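Local coordinates for protein aspartate--tRNA(Asp/Asn) ligase (Sulfolobus tokodaii, PDB 1WYD) that probably charges both tRNA(Asp) and tRNA(Asn) with L-aspartate, activating the amino acid with ATP and then transferring it to the acceptor end of the tRNA, at residues B[205-210]-B[222-227]; B[218-223]-B[421-426]; B[349-354]-B[401-406]. All coordinates share one frame; numbering follows the deposited sequence.

Contact 1. Residues B[205-210]-B[222-227]; sequences VAPAWR and EFISMD
Ala206 with Ser225 and Ala208 with Phe223 are the hydrogen-bonded pairs of two antiparallel strands; Ser225 N reaches Ala206 O at 3.0 Å in an almost straight bond (178°), and Ala208 N reaches Phe223 O at 2.7 Å. Pro207, which has no N-H to offer, falls opposite Ile224 in a non-hydrogen-bonded pair, so the register loses no bond. On the same face Trp209 and Glu222 run side by side. Trp209 NE1 donates to Glu222 OE1 at 2.8 Å, close to the indole plane, while the carboxylate plane stands 82° from the ring. Glu222 CG, anti to its backbone N (chi1 -166°), lies 3.3 Å from Trp209 CD1. OE1 also accepts from N of Lys160 and Ile161 of the second subunit. A phenylalanine for Trp209 lacks the N-H and would probably leave Glu222 OE1 to its two donors from the second subunit, its carboxylate freer to turn. On the opposite face the Phe223 ring lies over Ala208 O, which sits 3.8 Å from the ring plane above its centre, and CE1 touches Ala208 CB at 3.7 Å. Sequence and topology fit motif 2 of class II synthetases, whose arginine, here Arg210, is predicted to bind aspartate and ATP. Val205 and Met226 pack against Leu141 and Phe144 of helix 128-150, Ile224 touches Leu401 of helix 401-409, and strand 394-400 flanks strand 222-231.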
loop_
_atom_site.group_PDB
_atom_site.type_symbol
_atom_site.label_atom_id
_atom_site.label_comp_id
_atom_site.label_asym_id
_atom_site.label_seq_id
_atom_site.Cartn_x
_atom_site.Cartn_y
_atom_site.Cartn_z
ATOM N N VAL B 205 3.426 -0.803 -3.511
ATOM C CA VAL B 205 3.883 0.311 -2.701
ATOM C C VAL B 205 3.835 -0.270 -1.274
ATOM O O VAL B 205 2.771 -0.707 -0.830
ATOM C CB VAL B 205 2.916 1.521 -2.779
ATOM C CG1 VAL B 205 3.507 2.721 -2.115
ATOM C CG2 VAL B 205 2.592 1.897 -4.221
ATOM N N ALA B 206 4.956 -0.271 -0.564
ATOM C CA ALA B 206 4.996 -0.984 0.733
ATOM C C ALA B 206 6.292 -0.725 1.471
ATOM O O ALA B 206 7.297 -0.327 0.855
ATOM C CB ALA B 206 4.835 -2.449 0.511
ATOM N N PRO B 207 6.306 -0.997 2.785
ATOM C CA PRO B 207 7.520 -0.789 3.571
ATOM C C PRO B 207 8.648 -1.718 3.114
ATOM O O PRO B 207 8.405 -2.822 2.629
ATOM C CB PRO B 207 7.052 -1.095 4.994
ATOM C CG PRO B 207 5.489 -1.045 4.879
ATOM C CD PRO B 207 5.219 -1.580 3.587
ATOM N N ALA B 208 9.876 -1.208 3.209
ATOM C CA ALA B 208 11.099 -2.002 3.205
ATOM C C ALA B 208 12.114 -1.507 4.309
ATOM O O ALA B 208 11.909 -0.501 5.019
ATOM C CB ALA B 208 11.745 -1.949 1.850
ATOM N N TRP B 209 13.225 -2.215 4.460
ATOM C CA TRP B 209 14.121 -1.873 5.569
ATOM C C TRP B 209 15.583 -2.158 5.304
ATOM O O TRP B 209 15.942 -3.139 4.663
ATOM C CB TRP B 209 13.691 -2.617 6.814
ATOM C CG TRP B 209 12.274 -2.389 7.293
ATOM C CD1 TRP B 209 11.859 -1.457 8.201
ATOM C CD2 TRP B 209 11.146 -3.190 7.009
ATOM N NE1 TRP B 209 10.521 -1.620 8.487
ATOM C CE2 TRP B 209 10.058 -2.680 7.750
ATOM C CE3 TRP B 209 10.927 -4.300 6.184
ATOM C CZ2 TRP B 209 8.766 -3.218 7.671
ATOM C CZ3 TRP B 209 9.644 -4.849 6.123
ATOM C CH2 TRP B 209 8.583 -4.318 6.874
ATOM N N ARG B 210 16.431 -1.285 5.829
ATOM C CA ARG B 210 17.876 -1.481 5.690
ATOM C C ARG B 210 18.565 -1.228 7.003
ATOM O O ARG B 210 18.240 -0.255 7.697
ATOM C CB ARG B 210 18.443 -0.565 4.602
ATOM C CG ARG B 210 18.673 -1.291 3.331
ATOM C CD ARG B 210 20.021 -2.062 3.252
ATOM N NE ARG B 210 20.355 -2.358 1.856
ATOM C CZ ARG B 210 21.510 -2.084 1.247
ATOM N NH1 ARG B 210 22.525 -1.518 1.895
ATOM N NH2 ARG B 210 21.652 -2.403 -0.035
ATOM N N GLU B 222 13.692 2.374 8.048
ATOM C CA GLU B 222 12.408 2.018 7.440
ATOM C C GLU B 222 11.955 3.031 6.353
ATOM O O GLU B 222 12.022 4.233 6.540
ATOM C CB GLU B 222 11.344 1.975 8.498
ATOM C CG GLU B 222 10.068 1.284 8.039
ATOM C CD GLU B 222 9.085 1.232 9.183
ATOM O OE1 GLU B 222 9.267 0.372 10.089
ATOM O OE2 GLU B 222 8.189 2.103 9.197
ATOM N N PHE B 223 11.421 2.520 5.252
ATOM C CA PHE B 223 11.103 3.379 4.121
ATOM C C PHE B 223 10.096 2.717 3.190
ATOM O O PHE B 223 10.107 1.505 3.038
ATOM C CB PHE B 223 12.375 3.785 3.356
ATOM C CG PHE B 223 13.286 2.633 2.977
ATOM C CD1 PHE B 223 13.156 1.979 1.740
ATOM C CD2 PHE B 223 14.337 2.240 3.835
ATOM C CE1 PHE B 223 14.019 0.928 1.379
ATOM C CE2 PHE B 223 15.208 1.168 3.486
ATOM C CZ PHE B 223 15.045 0.521 2.267
ATOM N N ILE B 224 9.249 3.527 2.569
ATOM C CA ILE B 224 8.281 3.041 1.592
ATOM C C ILE B 224 8.850 3.036 0.191
ATOM O O ILE B 224 9.379 4.031 -0.280
ATOM C CB ILE B 224 7.013 3.936 1.634
ATOM C CG1 ILE B 224 6.500 4.021 3.090
ATOM C CG2 ILE B 224 5.970 3.466 0.631
ATOM C CD1 ILE B 224 5.999 2.739 3.637
ATOM N N SER B 225 8.742 1.894 -0.467
ATOM C CA SER B 225 9.305 1.670 -1.765
ATOM C C SER B 225 8.122 1.486 -2.739
ATOM O O SER B 225 7.122 0.829 -2.411
ATOM C CB SER B 225 10.230 0.448 -1.673
ATOM O OG SER B 225 10.712 -0.038 -2.931
ATOM N N MET B 226 8.248 2.119 -3.916
ATOM C CA MET B 226 7.244 2.109 -4.975
ATOM C C MET B 226 7.845 1.349 -6.155
ATOM O O MET B 226 8.678 1.891 -6.903
ATOM C CB MET B 226 6.889 3.541 -5.392
ATOM C CG MET B 226 6.635 4.524 -4.216
ATOM S SD MET B 226 6.586 6.257 -4.683
ATOM C CE MET B 226 4.954 6.397 -5.402
ATOM N N ASP B 227 7.380 0.117 -6.338
ATOM C CA ASP B 227 8.019 -0.871 -7.222
ATOM C C ASP B 227 7.145 -1.304 -8.356
ATOM O O ASP B 227 5.912 -1.472 -8.193
ATOM C CB ASP B 227 8.423 -2.129 -6.441
ATOM C CG ASP B 227 9.678 -1.921 -5.655
ATOM O OD1 ASP B 227 10.796 -2.050 -6.231
ATOM O OD2 ASP B 227 9.655 -1.594 -4.464
#

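Contact 2. Residues B[218-223]-B[421-426]; sequences FHLAEF and PRDKKR. With SO4 (sulfate ion), chain G.
Ala221 N donates to Arg422 O at 2.8 Å (155° at the hydrogen), and the close packing gathers round this carbonyl. The N-H comes from above the carbonyl plane, while Leu220 CB presses on Arg422 O at 3.3 Å. Leu220 CD2 reaches Pro421 CB at 4.0 Å, the two side chains crossing obliquely. Next along the chain, Ala221 CB rests on Asp423 CA at 4.0 Å, and the CB atoms of Glu222 and Arg422 meet at 3.8 Å. A water adds a second polar link, donating to Glu222 O and accepting from Arg422 N. The end of the motif 2 loop, where it enters strand 222-231, is thus joined to the C-terminal tail of the class II catalytic domain. Contact with the other subunit continues here: Arg422 NE donates to Ile161 O of that chain, and Arg422 also packs on Pro159 there. On the looser side the tail folds into a type I turn, with backbone bonds between Asp423 and Arg426 in both directions. Asp423 OD1 takes Lys425 N in an Asx turn, and Arg426 takes Asp423 OD2 side-on with NE (3.1 Å) and NH2 in a salt bridge, the oxygen lying in the guanidinium plane. Lys424 is exposed, and Lys425 is not modelled past CB. Away from the contact, Phe218 N donates to O3 of a sulfate at 2.6 Å, an ion probably from the crystallisation liquor.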
loop_
_atom_site.group_PDB
_atom_site.type_symbol
_atom_site.label_atom_id
_atom_site.label_comp_id
_atom_site.label_asym_id
_atom_site.label_seq_id
_atom_site.Cartn_x
_atom_site.Cartn_y
_atom_site.Cartn_z
ATOM N N PHE B 218 18.684 11.474 4.050
ATOM C CA PHE B 218 17.836 10.522 3.351
ATOM C C PHE B 218 18.260 9.094 3.462
ATOM O O PHE B 218 18.420 8.407 2.457
ATOM C CB PHE B 218 17.692 10.929 1.895
ATOM C CG PHE B 218 16.801 12.082 1.732
ATOM C CD1 PHE B 218 17.318 13.371 1.770
ATOM C CD2 PHE B 218 15.420 11.888 1.638
ATOM C CE1 PHE B 218 16.492 14.457 1.664
ATOM C CE2 PHE B 218 14.573 12.974 1.537
ATOM C CZ PHE B 218 15.116 14.271 1.558
ATOM N N HIS B 219 18.425 8.634 4.697
ATOM C CA HIS B 219 18.785 7.265 4.902
ATOM C C HIS B 219 18.075 6.657 6.101
ATOM O O HIS B 219 18.731 6.043 6.952
ATOM C CB HIS B 219 20.279 7.167 5.103
ATOM C CG HIS B 219 21.039 6.995 3.838
ATOM N ND1 HIS B 219 21.283 8.042 2.973
ATOM C CD2 HIS B 219 21.612 5.900 3.286
ATOM C CE1 HIS B 219 21.955 7.592 1.926
ATOM N NE2 HIS B 219 22.184 6.301 2.100
ATOM N N LEU B 220 16.751 6.796 6.147
ATOM C CA LEU B 220 15.930 6.104 7.156
ATOM C C LEU B 220 16.103 4.569 7.117
ATOM O O LEU B 220 16.437 4.029 6.077
ATOM C CB LEU B 220 14.450 6.520 7.048
ATOM C CG LEU B 220 14.130 8.028 7.122
ATOM C CD1 LEU B 220 12.636 8.266 7.099
ATOM C CD2 LEU B 220 14.760 8.713 8.360
ATOM N N ALA B 221 15.940 3.884 8.257
ATOM C CA ALA B 221 16.093 2.442 8.284
ATOM C C ALA B 221 14.830 1.735 7.791
ATOM O O ALA B 221 14.890 0.625 7.230
ATOM C CB ALA B 221 16.443 1.946 9.754
ATOM N N GLU B 222 13.692 2.374 8.048
ATOM C CA GLU B 222 12.408 2.018 7.440
ATOM C C GLU B 222 11.955 3.031 6.353
ATOM O O GLU B 222 12.022 4.233 6.540
ATOM C CB GLU B 222 11.344 1.975 8.498
ATOM C CG GLU B 222 10.068 1.284 8.039
ATOM C CD GLU B 222 9.085 1.232 9.183
ATOM O OE1 GLU B 222 9.267 0.372 10.089
ATOM O OE2 GLU B 222 8.189 2.103 9.197
ATOM N N PHE B 223 11.421 2.520 5.252
ATOM C CA PHE B 223 11.103 3.379 4.121
ATOM C C PHE B 223 10.096 2.717 3.190
ATOM O O PHE B 223 10.107 1.505 3.038
ATOM C CB PHE B 223 12.375 3.785 3.356
ATOM C CG PHE B 223 13.286 2.633 2.977
ATOM C CD1 PHE B 223 13.156 1.979 1.740
ATOM C CD2 PHE B 223 14.337 2.240 3.835
ATOM C CE1 PHE B 223 14.019 0.928 1.379
ATOM C CE2 PHE B 223 15.208 1.168 3.486
ATOM C CZ PHE B 223 15.045 0.521 2.267
ATOM N N PRO B 421 9.689 8.782 11.667
ATOM C CA PRO B 421 10.939 8.263 11.094
ATOM C C PRO B 421 11.575 7.163 11.953
ATOM O O PRO B 421 11.402 7.156 13.164
ATOM C CB PRO B 421 11.868 9.476 11.076
ATOM C CG PRO B 421 11.106 10.617 11.760
ATOM C CD PRO B 421 9.802 10.144 12.206
ATOM N N ARG B 422 12.262 6.240 11.291
ATOM C CA ARG B 422 13.054 5.226 11.933
ATOM C C ARG B 422 14.469 5.348 11.419
ATOM O O ARG B 422 14.675 5.440 10.188
ATOM C CB ARG B 422 12.511 3.837 11.597
ATOM C CG ARG B 422 11.188 3.451 12.288
ATOM C CD ARG B 422 11.319 3.159 13.773
ATOM N NE ARG B 422 10.002 2.993 14.410
ATOM C CZ ARG B 422 9.305 3.981 14.954
ATOM N NH1 ARG B 422 9.767 5.221 14.903
ATOM N NH2 ARG B 422 8.141 3.752 15.545
ATOM N N ASP B 423 15.428 5.415 12.358
ATOM C CA ASP B 423 16.865 5.177 12.091
ATOM C C ASP B 423 17.643 4.742 13.357
ATOM O O ASP B 423 17.036 4.396 14.382
ATOM C CB ASP B 423 17.534 6.379 11.430
ATOM C CG ASP B 423 17.513 7.614 12.303
ATOM O OD1 ASP B 423 17.534 7.482 13.554
ATOM O OD2 ASP B 423 17.438 8.773 11.818
ATOM N N LYS B 424 18.979 4.791 13.277
ATOM C CA LYS B 424 19.847 4.267 14.329
ATOM C C LYS B 424 19.656 4.919 15.694
ATOM O O LYS B 424 19.932 4.283 16.715
ATOM C CB LYS B 424 21.326 4.192 13.893
ATOM C CG LYS B 424 22.225 5.332 14.327
ATOM C CD LYS B 424 23.651 5.161 13.753
ATOM C CE LYS B 424 24.451 6.506 13.710
ATOM N NZ LYS B 424 24.016 7.456 12.620
ATOM N N LYS B 425 19.129 6.140 15.724
ATOM C CA LYS B 425 18.921 6.845 16.987
ATOM C C LYS B 425 17.468 7.157 17.243
ATOM O O LYS B 425 17.142 7.895 18.186
ATOM C CB LYS B 425 19.726 8.130 17.009
ATOM N N ARG B 426 16.595 6.608 16.401
ATOM C CA ARG B 426 15.187 6.988 16.375
ATOM C C ARG B 426 14.291 5.774 16.172
ATOM O O ARG B 426 14.355 5.086 15.146
ATOM C CB ARG B 426 14.935 8.094 15.341
ATOM C CG ARG B 426 15.293 9.485 15.898
ATOM C CD ARG B 426 15.264 10.654 14.900
ATOM N NE ARG B 426 16.493 10.626 14.140
ATOM C CZ ARG B 426 17.506 11.468 14.272
ATOM N NH1 ARG B 426 17.450 12.491 15.112
ATOM N NH2 ARG B 426 18.580 11.291 13.522
HETATM S S SO4 G . 18.127 13.990 6.721
HETATM O O1 SO4 G . 18.888 15.225 6.551
HETATM O O2 SO4 G . 18.989 12.976 7.365
HETATM O O3 SO4 G . 17.691 13.526 5.393
HETATM O O4 SO4 G . 16.963 14.271 7.567
HETATM O O HOH W 1 11.181 5.549 8.440
#

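Contact 3. Residues B[349-354]-B[401-406]; sequences KFLEIV and LARLMV
Arg403 NH1 donates to Glu352 O over 2.6 Å, the one hydrogen bond across 349-354 and 401-406. The N-H···O angle is 149°, the nitrogen lies in the carbonyl plane on a lone pair, and the oxygen lies close to the guanidinium plane, so both flat groups are well oriented for the bond. The arginine folds round the same carbonyl with its methylene chain, Arg403 CD coming within 3.4 Å of Glu352 O. Leu351 covers one face of the guanidinium: its CD1 sits 3.6 Å above the plane, towards the rim, while CD2 touches Arg403 CG at 3.8 Å. Leu351 CG is anti to the backbone N (chi1 -172°), and from it the two methyls divide their work, CD1 to the guanidinium and CD2 also to Val406 CG2, tip to tip at 3.9 Å. With NH1 held by the strand, the other two nitrogens have partners outside it. NH2 donates to Phe218 O, and NE forms a salt bridge with the sulfonate of a bound buffer molecule.

The glycine-rich sequence ending in this arginine is motif 3 of class II synthetases, and Arg403 is predicted to bind ATP. Glu352, a predicted ligand of ATP and magnesium, thus ties its backbone to that arginine, although its carboxylate OE2 stays 5.2 Å from NH1. Ile353 CD1 lies against the Arg403 carbonyl, 3.4 Å from Arg403 O, and the apolar contact of Ile353 is CG2 with Leu404 CB. Strand 351-354 and helix 401-406 cross at 122°. Ile353 and Val354 form a classic beta bulge against Leu346 of strand 343-348; strand 394-400 lies on the other side, and Met405 of the helix packs on helix 128-150.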
loop_
_atom_site.group_PDB
_atom_site.type_symbol
_atom_site.label_atom_id
_atom_site.label_comp_id
_atom_site.label_asym_id
_atom_site.label_seq_id
_atom_site.Cartn_x
_atom_site.Cartn_y
_atom_site.Cartn_z
ATOM N N LYS B 349 18.083 16.752 -9.194
ATOM C CA LYS B 349 19.252 17.571 -8.794
ATOM C C LYS B 349 20.469 16.758 -8.337
ATOM O O LYS B 349 21.287 16.360 -9.143
ATOM C CB LYS B 349 18.866 18.661 -7.779
ATOM C CG LYS B 349 17.816 19.620 -8.330
ATOM C CD LYS B 349 17.645 20.879 -7.498
ATOM C CE LYS B 349 16.402 21.604 -8.004
ATOM N NZ LYS B 349 15.982 22.800 -7.215
ATOM N N PHE B 350 20.586 16.477 -7.044
ATOM C CA PHE B 350 21.646 15.596 -6.565
ATOM C C PHE B 350 21.101 14.445 -5.724
ATOM O O PHE B 350 21.822 13.883 -4.894
ATOM C CB PHE B 350 22.678 16.392 -5.746
ATOM C CG PHE B 350 22.090 17.081 -4.541
ATOM C CD1 PHE B 350 21.676 18.410 -4.624
ATOM C CD2 PHE B 350 21.931 16.394 -3.335
ATOM C CE1 PHE B 350 21.097 19.063 -3.523
ATOM C CE2 PHE B 350 21.355 17.017 -2.237
ATOM C CZ PHE B 350 20.932 18.367 -2.330
ATOM N N LEU B 351 19.844 14.080 -5.922
ATOM C CA LEU B 351 19.275 12.978 -5.142
ATOM C C LEU B 351 18.803 11.845 -6.049
ATOM O O LEU B 351 18.189 12.096 -7.094
ATOM C CB LEU B 351 18.128 13.499 -4.274
ATOM C CG LEU B 351 17.467 12.606 -3.215
ATOM C CD1 LEU B 351 18.408 12.200 -2.000
ATOM C CD2 LEU B 351 16.257 13.361 -2.755
ATOM N N GLU B 352 19.111 10.607 -5.676
ATOM C CA GLU B 352 18.648 9.452 -6.450
ATOM C C GLU B 352 17.208 9.149 -6.052
ATOM O O GLU B 352 16.880 9.044 -4.880
ATOM C CB GLU B 352 19.551 8.236 -6.262
ATOM C CG GLU B 352 19.214 7.040 -7.153
ATOM C CD GLU B 352 19.625 5.709 -6.519
ATOM O OE1 GLU B 352 20.847 5.475 -6.327
ATOM O OE2 GLU B 352 18.733 4.883 -6.219
ATOM N N ILE B 353 16.336 9.046 -7.025
ATOM C CA ILE B 353 14.928 8.961 -6.711
ATOM C C ILE B 353 14.443 7.577 -7.074
ATOM O O ILE B 353 13.562 7.026 -6.416
ATOM C CB ILE B 353 14.183 10.031 -7.515
ATOM C CG1 ILE B 353 14.735 11.398 -7.144
ATOM C CG2 ILE B 353 12.672 9.897 -7.362
ATOM C CD1 ILE B 353 13.907 12.199 -6.192
ATOM N N VAL B 354 15.038 7.009 -8.121
ATOM C CA VAL B 354 14.596 5.737 -8.656
ATOM C C VAL B 354 15.836 4.995 -9.113
ATOM O O VAL B 354 16.771 5.632 -9.589
ATOM C CB VAL B 354 13.631 5.920 -9.884
ATOM C CG1 VAL B 354 13.028 4.602 -10.292
ATOM C CG2 VAL B 354 12.527 6.902 -9.602
ATOM N N LEU B 401 9.446 6.598 -1.986
ATOM C CA LEU B 401 8.434 7.573 -1.754
ATOM C C LEU B 401 8.981 8.866 -1.138
ATOM O O LEU B 401 8.813 9.961 -1.699
ATOM C CB LEU B 401 7.264 6.986 -0.976
ATOM C CG LEU B 401 6.074 7.886 -0.611
ATOM C CD1 LEU B 401 5.451 8.613 -1.891
ATOM C CD2 LEU B 401 5.001 7.101 0.137
ATOM N N ALA B 402 9.675 8.779 -0.033
ATOM C CA ALA B 402 10.035 10.013 0.618
ATOM C C ALA B 402 11.087 10.822 -0.165
ATOM O O ALA B 402 11.110 12.054 -0.055
ATOM C CB ALA B 402 10.467 9.770 2.024
ATOM N N ARG B 403 11.942 10.134 -0.933
ATOM C CA ARG B 403 12.852 10.830 -1.802
ATOM C C ARG B 403 12.044 11.555 -2.888
ATOM O O ARG B 403 12.318 12.712 -3.177
ATOM C CB ARG B 403 13.842 9.867 -2.433
ATOM C CG ARG B 403 15.161 9.871 -1.785
ATOM C CD ARG B 403 15.705 8.499 -1.711
ATOM N NE ARG B 403 16.896 8.406 -0.877
ATOM C CZ ARG B 403 18.120 8.448 -1.376
ATOM N NH1 ARG B 403 18.299 8.617 -2.694
ATOM N NH2 ARG B 403 19.162 8.345 -0.575
ATOM N N LEU B 404 11.035 10.887 -3.456
ATOM C CA LEU B 404 10.145 11.500 -4.467
ATOM C C LEU B 404 9.464 12.684 -3.833
ATOM O O LEU B 404 9.197 13.671 -4.485
ATOM C CB LEU B 404 9.082 10.515 -4.970
ATOM C CG LEU B 404 7.824 11.059 -5.668
ATOM C CD1 LEU B 404 8.135 11.725 -7.091
ATOM C CD2 LEU B 404 6.750 9.966 -5.775
ATOM N N MET B 405 9.234 12.616 -2.526
ATOM C CA MET B 405 8.584 13.750 -1.893
ATOM C C MET B 405 9.409 15.068 -1.900
ATOM O O MET B 405 8.819 16.154 -1.945
ATOM C CB MET B 405 8.094 13.373 -0.519
ATOM C CG MET B 405 6.877 12.466 -0.584
ATOM S SD MET B 405 5.358 13.364 -1.060
ATOM C CE MET B 405 5.205 14.639 0.116
ATOM N N VAL B 406 10.749 14.954 -1.885
ATOM C CA VAL B 406 11.643 16.107 -2.000
ATOM C C VAL B 406 11.388 16.857 -3.305
ATOM O O VAL B 406 11.314 18.099 -3.331
ATOM C CB VAL B 406 13.109 15.685 -1.996
ATOM C CG1 VAL B 406 14.017 16.876 -2.274
ATOM C CG2 VAL B 406 13.476 15.019 -0.656
#

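All three contacts reach the same mixed sheet of the catalytic domain. Contact 1 pairs two neighbouring strands, contact 3 lays a helix across another, and contact 2 brings a C-terminal loop to the end of strand 222-231. The buried share is similar in each, but contact 3 lies nearest the chain centre (about 8 Å between centres) and contact 2, at about 14 Å, is the most peripheral. Contact 1 relies on repeated backbone bonds, contact 2 on one direct bond plus a water, contact 3 on a charged side chain meeting a carbonyl. Contacts 1 and 2 share Glu222 and Phe223; Ile224 O probably bonds Leu401 N, linking 1 and 3; contact 3 is nested in the loop contact 2 closes.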